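Local coordinates for CRISPR-associated protein (Thermus thermophilus, PDB 1WJ9) that belongs to the Cas6/Cse3/CasE family of CRISPR-associated endoribonucleases, binds RNA and, as a monomer, retains the crRNA after it has been processed, at residues E42-R47 against V61-E66; G133-L138 against A190-G195. All blocks are in the same frame, centred on the assembly; numbering follows the deposited sequence.

Contact 1: E42-R47 against V61-E66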
# COMPACT_ATOMS: atom_id res chain seq x y z
N GLU A 42 5.08 7.95 13.20
CA GLU A 42 4.98 6.86 12.24
C GLU A 42 3.64 6.74 11.51
O GLU A 42 2.59 7.16 12.00
CB GLU A 42 5.32 5.54 12.95
CG GLU A 42 5.44 4.31 12.06
CD GLU A 42 6.48 4.47 10.98
OE1 GLU A 42 7.68 4.25 11.25
OE2 GLU A 42 6.10 4.82 9.85
N ARG A 43 3.70 6.17 10.31
CA ARG A 43 2.55 5.95 9.45
C ARG A 43 2.84 4.63 8.74
O ARG A 43 3.48 4.60 7.69
CB ARG A 43 2.38 7.10 8.46
CG ARG A 43 1.29 6.90 7.40
CD ARG A 43 -0.02 6.37 7.99
NE ARG A 43 -0.62 7.25 9.00
CZ ARG A 43 -1.40 8.30 8.73
NH1 ARG A 43 -1.68 8.63 7.48
NH2 ARG A 43 -1.94 8.98 9.73
N LEU A 44 2.43 3.54 9.37
CA LEU A 44 2.64 2.19 8.86
C LEU A 44 1.61 1.86 7.79
O LEU A 44 0.40 1.84 8.04
CB LEU A 44 2.55 1.18 10.01
CG LEU A 44 2.45 -0.30 9.64
CD1 LEU A 44 3.74 -0.75 8.96
CD2 LEU A 44 2.18 -1.13 10.89
N LEU A 45 2.10 1.61 6.57
CA LEU A 45 1.25 1.26 5.45
C LEU A 45 1.80 -0.04 4.86
O LEU A 45 3.01 -0.25 4.85
CB LEU A 45 1.30 2.35 4.38
CG LEU A 45 0.90 3.78 4.76
CD1 LEU A 45 1.20 4.72 3.59
CD2 LEU A 45 -0.57 3.85 5.14
N TRP A 46 0.92 -0.90 4.36
CA TRP A 46 1.37 -2.15 3.76
C TRP A 46 0.36 -2.69 2.76
O TRP A 46 -0.77 -2.21 2.68
CB TRP A 46 1.64 -3.22 4.84
CG TRP A 46 0.49 -3.46 5.78
CD1 TRP A 46 0.21 -2.75 6.91
CD2 TRP A 46 -0.49 -4.50 5.70
NE1 TRP A 46 -0.89 -3.29 7.55
CE2 TRP A 46 -1.33 -4.36 6.82
CE3 TRP A 46 -0.74 -5.53 4.78
CZ2 TRP A 46 -2.41 -5.22 7.06
CZ3 TRP A 46 -1.82 -6.39 5.01
CH2 TRP A 46 -2.64 -6.23 6.14
N ARG A 47 0.80 -3.66 1.98
CA ARG A 47 -0.07 -4.30 1.01
C ARG A 47 0.33 -5.75 0.80
O ARG A 47 1.50 -6.06 0.61
CB ARG A 47 -0.04 -3.58 -0.35
CG ARG A 47 -0.91 -4.27 -1.42
CD ARG A 47 -0.89 -3.59 -2.79
NE ARG A 47 0.45 -3.56 -3.36
CZ ARG A 47 1.22 -2.48 -3.41
NH1 ARG A 47 0.76 -1.32 -2.95
NH2 ARG A 47 2.46 -2.56 -3.88
N VAL A 61 5.96 -3.50 2.90
CA VAL A 61 5.72 -2.63 4.04
C VAL A 61 6.46 -1.31 3.93
O VAL A 61 7.66 -1.28 3.66
CB VAL A 61 6.16 -3.32 5.35
CG1 VAL A 61 5.80 -2.44 6.55
CG2 VAL A 61 5.51 -4.69 5.48
N GLN A 62 5.73 -0.22 4.14
CA GLN A 62 6.31 1.10 4.10
C GLN A 62 6.18 1.76 5.47
O GLN A 62 5.11 1.76 6.07
CB GLN A 62 5.62 1.97 3.06
CG GLN A 62 6.24 3.37 2.91
CD GLN A 62 5.48 4.25 1.94
OE1 GLN A 62 5.62 4.11 0.73
NE2 GLN A 62 4.68 5.16 2.47
N THR A 63 7.29 2.32 5.96
CA THR A 63 7.30 3.01 7.24
C THR A 63 8.09 4.32 7.08
O THR A 63 8.83 4.49 6.12
CB THR A 63 7.96 2.16 8.35
OG1 THR A 63 9.27 1.76 7.94
CG2 THR A 63 7.12 0.92 8.65
N LEU A 64 7.87 5.25 8.00
CA LEU A 64 8.59 6.52 7.97
C LEU A 64 9.93 6.37 8.68
O LEU A 64 10.93 7.00 8.30
CB LEU A 64 7.76 7.62 8.63
CG LEU A 64 6.39 7.92 8.01
CD1 LEU A 64 5.77 9.13 8.70
CD2 LEU A 64 6.54 8.18 6.51
N THR A 65 9.97 5.52 9.71
CA THR A 65 11.19 5.29 10.48
C THR A 65 11.76 3.90 10.19
O THR A 65 11.06 3.05 9.63
CB THR A 65 10.95 5.43 11.99
OG1 THR A 65 10.13 4.36 12.46
CG2 THR A 65 10.25 6.75 12.29
N GLU A 66 13.02 3.68 10.55
CA GLU A 66 13.67 2.39 10.31
C GLU A 66 13.05 1.29 11.17
O GLU A 66 13.02 1.38 12.39
CB GLU A 66 15.17 2.49 10.55
CG GLU A 66 15.94 1.23 10.13
CD GLU A 66 17.46 1.40 10.14
OE1 GLU A 66 17.96 2.37 10.76
OE2 GLU A 66 18.15 0.57 9.52
O HOH W 1 4.44 5.74 5.22
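The beta hairpin of strands 45-48 and 58-63, at one edge of the four-stranded antiparallel sheet, is closed here by L45 and Q62 and, past the paired residues, by the carboxylate of E42. L45 and Q62 form a hydrogen-bonded pair: L45 N gives a nearly straight bond to Q62 O, in the carbonyl plane, and Q62 N returns one of 2.8 Å to L45 O. W46 and V61 follow as a non-hydrogen-bonded pair. Beyond the strand, E42 does the work of further backbone pairing. A trans chi1 (-172°) and a bend at chi2 carry its carboxylate across to L64 and T65. E42 OE2 uses its syn lone pair for L64 N, at 2.6 Å and 178°, and takes R43 N on its anti side. E42 OE1 accepts T65 N on the syn side, and T65 OG1 at 2.7 Å nearly along its C-O axis. Four donors thus fix the rotation of the group and would probably favour its ionised form. The strand order 2-3-1-4 of this sheet, with helices packed against it, fits the ferredoxin-like, RRM-like domain described for this family. On the face of W46 and V61, L44 CD1 sits 3.6 Å from V61 CG1 and also meets T63 CG2. Helix 22-30 covers L44 and W46 there; W46 NE1 is hydrogen-bonded to H26, and the W46 side chain lies about 8 Å from that of Y23, inferred to stabilise the transition-state intermediate. On the other face L45 and Q62 lie side by side, L45 CD1 3.7 Å from Q62 NE2. That amide nitrogen donates to L192 O and to a water, which in turn donates to R43 O at 2.9 Å.

Contact 2: G133-L138 against A190-G195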
# COMPACT_ATOMS: atom_id res chain seq x y z
N GLY A 133 -4.09 14.68 -4.09
CA GLY A 133 -2.78 14.31 -3.56
C GLY A 133 -1.58 14.74 -4.38
O GLY A 133 -0.45 14.36 -4.07
N GLY A 134 -1.81 15.49 -5.46
CA GLY A 134 -0.70 15.98 -6.27
C GLY A 134 -0.29 15.12 -7.45
O GLY A 134 0.76 15.34 -8.06
N PHE A 135 -1.09 14.09 -7.75
CA PHE A 135 -0.82 13.20 -8.88
C PHE A 135 -1.95 13.37 -9.89
O PHE A 135 -2.95 14.03 -9.63
CB PHE A 135 -0.78 11.74 -8.43
CG PHE A 135 0.43 11.36 -7.63
CD1 PHE A 135 1.65 11.12 -8.25
CD2 PHE A 135 0.34 11.18 -6.25
CE1 PHE A 135 2.75 10.69 -7.52
CE2 PHE A 135 1.44 10.75 -5.51
CZ PHE A 135 2.64 10.50 -6.14
N ARG A 136 -1.79 12.73 -11.04
CA ARG A 136 -2.78 12.79 -12.09
C ARG A 136 -2.73 11.52 -12.92
O ARG A 136 -1.68 11.12 -13.39
CB ARG A 136 -2.51 14.00 -13.00
CG ARG A 136 -3.49 14.16 -14.15
CD ARG A 136 -3.25 15.49 -14.86
NE ARG A 136 -3.40 16.62 -13.95
CZ ARG A 136 -2.76 17.78 -14.08
NH1 ARG A 136 -1.90 17.96 -15.07
NH2 ARG A 136 -2.98 18.76 -13.22
N LEU A 137 -3.89 10.88 -13.09
CA LEU A 137 -3.99 9.66 -13.88
C LEU A 137 -3.67 10.01 -15.34
O LEU A 137 -4.06 11.08 -15.82
CB LEU A 137 -5.41 9.12 -13.77
CG LEU A 137 -5.67 7.63 -13.57
CD1 LEU A 137 -4.83 7.07 -12.44
CD2 LEU A 137 -7.14 7.40 -13.29
N LEU A 138 -2.90 9.17 -16.02
CA LEU A 138 -2.60 9.43 -17.43
C LEU A 138 -3.85 9.11 -18.24
O LEU A 138 -4.71 8.34 -17.80
CB LEU A 138 -1.43 8.57 -17.93
CG LEU A 138 -0.01 8.94 -17.50
CD1 LEU A 138 0.97 8.08 -18.28
CD2 LEU A 138 0.26 10.42 -17.75
N ALA A 190 4.11 13.86 -0.05
CA ALA A 190 3.31 13.77 1.17
C ALA A 190 2.28 12.66 1.04
O ALA A 190 2.06 11.90 1.98
CB ALA A 190 2.62 15.10 1.46
N THR A 191 1.69 12.53 -0.15
CA THR A 191 0.69 11.49 -0.42
C THR A 191 1.28 10.09 -0.30
O THR A 191 0.63 9.18 0.24
CB THR A 191 0.04 11.69 -1.80
OG1 THR A 191 -0.66 12.94 -1.80
CG2 THR A 191 -0.95 10.57 -2.13
N LEU A 192 2.49 9.90 -0.80
CA LEU A 192 3.16 8.61 -0.71
C LEU A 192 3.39 8.25 0.76
O LEU A 192 3.21 7.11 1.17
CB LEU A 192 4.50 8.63 -1.45
CG LEU A 192 4.43 8.75 -2.97
CD1 LEU A 192 5.84 8.84 -3.54
CD2 LEU A 192 3.69 7.55 -3.55
N ARG A 193 3.79 9.25 1.55
CA ARG A 193 4.04 9.04 2.98
C ARG A 193 2.77 8.83 3.79
O ARG A 193 2.77 8.09 4.78
CB ARG A 193 4.78 10.25 3.56
CG ARG A 193 6.23 10.40 3.10
CD ARG A 193 6.94 11.49 3.90
NE ARG A 193 7.12 12.72 3.14
CZ ARG A 193 6.52 13.88 3.41
NH1 ARG A 193 5.69 13.99 4.43
NH2 ARG A 193 6.76 14.93 2.64
N ARG A 194 1.71 9.51 3.37
CA ARG A 194 0.43 9.47 4.06
C ARG A 194 -0.48 8.29 3.73
O ARG A 194 -1.14 7.75 4.61
CB ARG A 194 -0.31 10.79 3.76
CG ARG A 194 -1.61 11.00 4.52
CD ARG A 194 -2.27 12.34 4.14
NE ARG A 194 -2.76 12.36 2.76
CZ ARG A 194 -2.18 13.03 1.76
NH1 ARG A 194 -1.08 13.74 1.98
NH2 ARG A 194 -2.70 12.98 0.54
N GLY A 195 -0.52 7.90 2.46
CA GLY A 195 -1.40 6.82 2.05
C GLY A 195 -2.66 7.42 1.45
O GLY A 195 -2.96 8.60 1.68
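G133 opens the contact by placing its carbonyl oxygen 2.7 Å from T191 OG1, where the loop after helix 118-132 meets helix 185-194. The single hydroxyl proton of T191 may go to G133 O or to R187 O, one turn earlier in its own helix, and the short contact alone does not decide. OG1 stands anti to the carbonyl carbon of T191 (chi1 -63°), which turns the hydroxyl to G133, and it also comes within 3.1 Å of G133 CA, a close approach that a glycine allows. R194, one turn on, brings the edge of its guanidinium to G133 CA and gives T191 OG1 a weak bond from NH2, bent to 134°. G134 then ends helix 118-132 with positive phi (92°) in a Schellman motif, and the chain turns straight into strand 135-140 of the second, five-stranded sheet. Helix 185-194 leans on this helix-to-strand junction. F135, the first residue of the strand, supplies the apolar half of the contact. Its ring offers an edge to the helix: F135 CE2 lies 4.1 Å from T191 CB and as far from T191 CG2, while F135 CZ reaches L192 CG at 4.0 Å, with L192 CD2 close behind. The leucine comes in roughly perpendicular to the phenylalanine, while the threonine runs counter to it alongside the ring. L180 and V182 of strand 171-182, together with L130 of helix 118-132, also pack on F135.

How the contacts relate
From the N terminus, the chain lays down strand 2-8 and three helices before contact 1 closes the hairpin in the first sheet, with 13 residues between 42-47 and 61-66. Only after this does 133-138 appear, leading out of helix 118-132, and contact 2 closes a longer loop of 51 residues that includes strands 143-154 and 171-182, when helix 185-194 returns. The two loops follow in series, neither nested nor crossed. The centres of contacts 1 and 2 are about 16 Å apart. Yet the two meet: residues 190-195 lie between hairpin and second sheet, R43 NH1 probably donating to R194 O and L45 CD1 packing on G195 CA.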